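Local coordinates for protein hemoglobin subunit alpha (Isurus oxyrinchus, PDB 3MKB) that carries oxygen on a haem group, as one of the two kinds of globin subunit that make up the shark's haemoglobin tetramer, at the interface of chains A and B. Coordinates in Å, arbitrary orientation; residue numbers count along the deposited sequence, not the author numbering. Chains: chain A, Hemoglobin subunit alpha; chain B, Hemoglobin subunit beta.

Contact 1: the interface of chains A and B. Residues chain A 31, 107, 110-111; chain B 102, 105-106, 109-110, 112, 117.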
loop_
_atom_site.group_PDB
_atom_site.type_symbol
_atom_site.label_atom_id
_atom_site.label_comp_id
_atom_site.label_asym_id
_atom_site.label_seq_id
_atom_site.Cartn_x
_atom_site.Cartn_y
_atom_site.Cartn_z
ATOM N N ARG A 31 18.804 -1.689 2.483
ATOM C CA ARG A 31 17.568 -2.453 2.767
ATOM C C ARG A 31 16.443 -2.152 1.798
ATOM O O ARG A 31 15.896 -3.095 1.245
ATOM C CB ARG A 31 17.101 -2.275 4.222
ATOM C CG ARG A 31 18.135 -2.711 5.274
ATOM C CD ARG A 31 17.514 -2.738 6.723
ATOM N NE ARG A 31 18.609 -3.062 7.616
ATOM C CZ ARG A 31 19.138 -4.272 7.765
ATOM N NH1 ARG A 31 18.603 -5.317 7.174
ATOM N NH2 ARG A 31 20.183 -4.436 8.555
ATOM N N VAL A 107 13.887 -1.162 10.688
ATOM C CA VAL A 107 14.679 -2.410 10.733
ATOM C C VAL A 107 16.176 -2.204 11.011
ATOM O O VAL A 107 16.801 -2.951 11.758
ATOM C CB VAL A 107 14.444 -3.257 9.480
ATOM C CG1 VAL A 107 15.555 -4.399 9.369
ATOM C CG2 VAL A 107 12.993 -3.731 9.479
ATOM N N ALA A 110 16.590 -1.632 14.675
ATOM C CA ALA A 110 16.391 -2.876 15.380
ATOM C C ALA A 110 17.655 -3.688 15.328
ATOM O O ALA A 110 17.930 -4.447 16.254
ATOM C CB ALA A 110 15.231 -3.679 14.743
ATOM N N THR A 111 18.433 -3.582 14.250
ATOM C CA THR A 111 19.637 -4.421 14.173
ATOM C C THR A 111 20.743 -3.815 15.004
ATOM O O THR A 111 21.694 -4.490 15.347
ATOM C CB THR A 111 20.195 -4.569 12.755
ATOM O OG1 THR A 111 20.783 -3.332 12.338
ATOM C CG2 THR A 111 19.106 -5.087 11.744
ATOM N N VAL B 102 11.277 -7.538 12.365
ATOM C CA VAL B 102 11.919 -6.683 13.387
ATOM C C VAL B 102 12.522 -7.578 14.492
ATOM O O VAL B 102 13.608 -7.279 14.965
ATOM C CB VAL B 102 10.966 -5.613 13.926
ATOM C CG1 VAL B 102 11.534 -4.904 15.243
ATOM C CG2 VAL B 102 10.736 -4.555 12.839
ATOM N N ALA B 105 15.742 -9.219 13.190
ATOM C CA ALA B 105 16.773 -8.167 13.250
ATOM C C ALA B 105 17.408 -8.049 14.656
ATOM O O ALA B 105 18.629 -7.977 14.825
ATOM C CB ALA B 105 16.158 -6.801 12.776
ATOM N N HIS B 106 16.564 -8.049 15.671
ATOM C CA HIS B 106 16.965 -7.946 17.068
ATOM C C HIS B 106 17.794 -9.186 17.474
ATOM O O HIS B 106 18.697 -9.096 18.291
ATOM C CB HIS B 106 15.697 -7.727 17.969
ATOM C CG HIS B 106 15.703 -6.395 18.694
ATOM N ND1 HIS B 106 15.042 -6.174 19.884
ATOM C CD2 HIS B 106 16.426 -5.278 18.461
ATOM C CE1 HIS B 106 15.282 -4.946 20.292
ATOM N NE2 HIS B 106 16.121 -4.378 19.439
ATOM N N LYS B 109 21.088 -9.140 14.610
ATOM C CA LYS B 109 22.005 -7.993 14.589
ATOM C C LYS B 109 22.682 -7.834 13.224
ATOM O O LYS B 109 22.035 -7.990 12.205
ATOM C CB LYS B 109 23.026 -8.081 15.733
ATOM C CG LYS B 109 22.437 -8.342 17.108
ATOM C CD LYS B 109 21.326 -7.346 17.498
ATOM C CE LYS B 109 21.213 -7.328 19.047
ATOM N NZ LYS B 109 19.871 -6.916 19.574
ATOM N N VAL B 110 23.983 -7.581 13.174
ATOM C CA VAL B 110 24.617 -7.305 11.874
ATOM C C VAL B 110 24.590 -8.468 10.876
ATOM O O VAL B 110 24.957 -8.303 9.698
ATOM C CB VAL B 110 26.065 -6.843 11.996
ATOM C CG1 VAL B 110 26.137 -5.455 12.732
ATOM C CG2 VAL B 110 26.966 -7.953 12.664
ATOM N N PHE B 112 21.760 -9.851 10.156
ATOM C CA PHE B 112 20.573 -9.479 9.418
ATOM C C PHE B 112 20.908 -8.416 8.342
ATOM O O PHE B 112 20.390 -7.308 8.370
ATOM C CB PHE B 112 19.421 -9.010 10.365
ATOM C CG PHE B 112 18.036 -9.244 9.822
ATOM C CD1 PHE B 112 17.509 -10.526 9.785
ATOM C CD2 PHE B 112 17.215 -8.166 9.442
ATOM C CE1 PHE B 112 16.215 -10.776 9.336
ATOM C CE2 PHE B 112 15.943 -8.371 9.010
ATOM C CZ PHE B 112 15.419 -9.701 8.944
ATOM N N PHE B 117 17.823 -9.836 5.010
ATOM C CA PHE B 117 16.572 -9.170 5.196
ATOM C C PHE B 117 15.636 -9.481 4.030
ATOM O O PHE B 117 14.501 -9.825 4.225
ATOM C CB PHE B 117 16.863 -7.688 5.364
ATOM C CG PHE B 117 15.674 -6.851 5.582
ATOM C CD1 PHE B 117 14.445 -7.382 5.637
ATOM C CD2 PHE B 117 15.796 -5.516 5.699
ATOM C CE1 PHE B 117 13.419 -6.605 5.806
ATOM C CE2 PHE B 117 14.766 -4.788 5.881
ATOM C CZ PHE B 117 13.584 -5.318 5.936
HETATM O O HOH W 1 19.925 -4.486 18.334
#

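Contact 2: the interface of chains A and B. Residues chain A 116-119, 121-122, 125; chain B 30, 33-34, 102.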
loop_
_atom_site.group_PDB
_atom_site.type_symbol
_atom_site.label_atom_id
_atom_site.label_comp_id
_atom_site.label_asym_id
_atom_site.label_seq_id
_atom_site.Cartn_x
_atom_site.Cartn_y
_atom_site.Cartn_z
ATOM N N PHE A 116 15.258 -1.647 21.563
ATOM C CA PHE A 116 14.279 -1.271 20.520
ATOM C C PHE A 116 13.090 -2.087 21.006
ATOM O O PHE A 116 12.823 -3.226 20.607
ATOM C CB PHE A 116 14.783 -1.609 19.096
ATOM C CG PHE A 116 13.969 -0.966 17.991
ATOM C CD1 PHE A 116 14.046 0.406 17.748
ATOM C CD2 PHE A 116 13.162 -1.735 17.167
ATOM C CE1 PHE A 116 13.307 0.976 16.695
ATOM C CE2 PHE A 116 12.400 -1.150 16.132
ATOM C CZ PHE A 116 12.491 0.212 15.903
ATOM N N SER A 117 12.368 -1.468 21.928
ATOM C CA SER A 117 11.206 -2.069 22.515
ATOM C C SER A 117 10.022 -1.671 21.620
ATOM O O SER A 117 10.138 -0.752 20.794
ATOM C CB SER A 117 10.991 -1.504 23.926
ATOM O OG SER A 117 10.584 -0.180 23.808
ATOM N N PRO A 118 8.883 -2.374 21.775
ATOM C CA PRO A 118 7.689 -1.969 21.086
ATOM C C PRO A 118 7.298 -0.494 21.341
ATOM O O PRO A 118 6.853 0.155 20.405
ATOM C CB PRO A 118 6.637 -2.945 21.611
ATOM C CG PRO A 118 7.391 -4.127 21.972
ATOM C CD PRO A 118 8.668 -3.633 22.532
ATOM N N ALA A 119 7.431 -0.003 22.577
ATOM C CA ALA A 119 7.155 1.419 22.824
ATOM C C ALA A 119 8.081 2.367 22.023
ATOM O O ALA A 119 7.631 3.362 21.461
ATOM C CB ALA A 119 7.183 1.742 24.380
ATOM N N HIS A 121 9.920 1.687 19.198
ATOM C CA HIS A 121 9.539 1.481 17.804
ATOM C C HIS A 121 8.267 2.264 17.458
ATOM O O HIS A 121 8.181 2.921 16.405
ATOM C CB HIS A 121 9.348 -0.043 17.680
ATOM C CG HIS A 121 8.872 -0.514 16.344
ATOM N ND1 HIS A 121 8.716 -1.852 16.075
ATOM C CD2 HIS A 121 8.501 0.145 15.220
ATOM C CE1 HIS A 121 8.239 -2.002 14.850
ATOM N NE2 HIS A 121 8.099 -0.806 14.312
ATOM N N CYS A 122 7.276 2.200 18.349
ATOM C CA CYS A 122 6.024 2.915 18.128
ATOM C C CYS A 122 6.349 4.405 18.011
ATOM O O CYS A 122 5.923 5.076 17.070
ATOM C CB CYS A 122 4.980 2.594 19.230
ATOM S SG CYS A 122 3.510 3.421 18.907
ATOM N N ASP A 125 8.307 5.115 14.619
ATOM C CA ASP A 125 7.354 4.946 13.533
ATOM C C ASP A 125 6.362 6.092 13.431
ATOM O O ASP A 125 6.011 6.498 12.318
ATOM C CB ASP A 125 6.572 3.643 13.642
ATOM C CG ASP A 125 5.978 3.215 12.298
ATOM O OD1 ASP A 125 6.556 3.555 11.238
ATOM O OD2 ASP A 125 5.014 2.442 12.300
ATOM N N ARG B 30 4.723 -6.880 19.933
ATOM C CA ARG B 30 5.117 -5.707 19.211
ATOM C C ARG B 30 4.044 -5.194 18.294
ATOM O O ARG B 30 3.760 -3.970 18.258
ATOM C CB ARG B 30 6.403 -5.989 18.404
ATOM C CG ARG B 30 6.940 -4.778 17.584
ATOM C CD ARG B 30 8.317 -5.177 16.896
ATOM N NE ARG B 30 9.284 -5.591 17.907
ATOM C CZ ARG B 30 10.095 -4.750 18.557
ATOM N NH1 ARG B 30 10.066 -3.446 18.283
ATOM N NH2 ARG B 30 10.936 -5.211 19.482
ATOM N N VAL B 33 1.414 -3.086 19.926
ATOM C CA VAL B 33 1.798 -1.774 20.445
ATOM C C VAL B 33 1.971 -0.916 19.203
ATOM O O VAL B 33 1.461 0.218 19.146
ATOM C CB VAL B 33 3.099 -1.852 21.313
ATOM C CG1 VAL B 33 3.739 -0.436 21.662
ATOM C CG2 VAL B 33 2.843 -2.580 22.598
ATOM N N VAL B 34 2.669 -1.456 18.189
ATOM C CA VAL B 34 2.946 -0.659 16.980
ATOM C C VAL B 34 1.699 -0.454 16.114
ATOM O O VAL B 34 1.514 0.647 15.567
ATOM C CB VAL B 34 4.214 -1.172 16.180
ATOM C CG1 VAL B 34 4.444 -0.344 14.882
ATOM C CG2 VAL B 34 5.426 -1.108 17.064
ATOM N N VAL B 102 11.277 -7.538 12.365
ATOM C CA VAL B 102 11.919 -6.683 13.387
ATOM C C VAL B 102 12.522 -7.578 14.492
ATOM O O VAL B 102 13.608 -7.279 14.965
ATOM C CB VAL B 102 10.966 -5.613 13.926
ATOM C CG1 VAL B 102 11.534 -4.904 15.243
ATOM C CG2 VAL B 102 10.736 -4.555 12.839
#

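Contact 1: the interface of chains A and B
Helices 21-35 and 97-112 of chain A meet, in chain B, the end of helix 93-108, the 3-10 turn 109-111, the loop residue B:Phe112 and the start of helix 114-132. A:Arg31 reaches across with its chain extended from CG to NE and grips one backbone oxygen end-on. Its two terminal guanidinium nitrogens, NH1 and NH2, each lie 2.9 Å from the carbonyl O of B:Phe112 and donate a hydrogen bond to it. That oxygen sits in the guanidinium plane and N-H groups of both nitrogens close on it, each donor tilted from the carbonyl plane. The methylene part of the same side chain crosses B:Phe117 at about a right angle; A:Arg31 CD comes within 3.4 Å of ring atom CD2, and CG lies at the ring's edge. An alanine here would probably leave the B:Phe112 carbonyl without its two donors and open a gap beside the B:Phe117 ring.

A:Val107 meets B:Phe117 tip to tip, its CG1 methyl 3.6 Å from CE2 of the ring. CG1, anti to the backbone N (chi1 166°), is thereby turned toward CE2, while the other methyl, CG2, lies nearer CZ. Farther along helix 97-112 the packing is between small groups: CG2 of A:Thr111 touches CB of B:Ala105 at 3.6 Å, and CB of A:Ala110 touches both B:Ala105 CB and B:Val102 CG1. Polar contacts lie near the helix end, where the carbonyl O of A:Ala110 is 2.9 Å from water 1. The water lies 2.7 Å from the ammonium NZ of B:Lys109, and NZ donates a hydrogen bond to the carbonyl O of B:His106 in its own chain. The patch is part of the alpha1-beta1 contact of tetrameric haemoglobin, and holds an alpha and a beta subunit together as a dimer.

Contact 2: the interface of chains A and B
B:Arg30 and A:His121 cross at about a right angle, yet their flat groups are nearly coplanar, with the guanidinium and imidazole planes 25° apart. The arginine comes from helix 20-34 of chain B and the histidine from helix 118-135 of chain A. A bend at chi3 (-58°) of B:Arg30 turns the guanidinium toward A:His121 and the preceding loop. NH1 of B:Arg30 donates to the imidazole nitrogen ND1 of A:His121 at 3.0 Å, close to the planes of both groups. The second terminal nitrogen, NH2 of B:Arg30, donates to the backbone carbonyl O of A:Phe116 at 3.0 Å in a nearly straight bond, 170° at the hydrogen. Two different acceptors, a ring nitrogen and a loop carbonyl, thus fix the rotation of the guanidinium. Its plane is almost parallel to the A:Phe116 ring, and CG1 of B:Val102 lies over one face of the guanidinium, toward its rim, while meeting the A:Phe116 ring at the edge.

The imidazole is held on a second side by a methyl group. B:Val34 sets CG2 over the centre of one face, 3.5 Å from the A:His121 ring centroid, in a CH-pi contact, and its other methyl, CG1, faces NE2. The aliphatic CD of B:Arg30 lies in plane at the ring's edge, so the histidine is bordered by arginine at its rim and by valine on a face. The ring of A:His121 extends from its helix, CG anti to the backbone N, into this position. Use of ND1 as acceptor would favour a proton on NE2.

At the start of helix 118-135, A:Pro118 packs its ring against helix 20-34. CG of A:Pro118 rests 3.9 Å from CA of B:Arg30, and CB of A:Pro118 meets CB of B:Val33 at 3.7 Å. The CG1 methyl of B:Val33 lies beside the proline CB, 3.4 Å from the backbone carbonyl O of A:Pro118.

Contact 1 and contact 2 lie about 14 Å apart between the centres of their C-alpha atoms and are patches of one alpha-beta interface. B:Val102 of helix 93-108 belongs to both, one residue bridging the two clusters. The chains exchange roles across them: helix 21-35 of chain A supplies an arginine to contact 1, and helix 20-34 of chain B supplies one to contact 2, each reaching a backbone carbonyl of the other subunit. This rough reciprocity fits two related globins paired face to face, and the deposited assembly of two alpha and two beta subunits contains the interface twice.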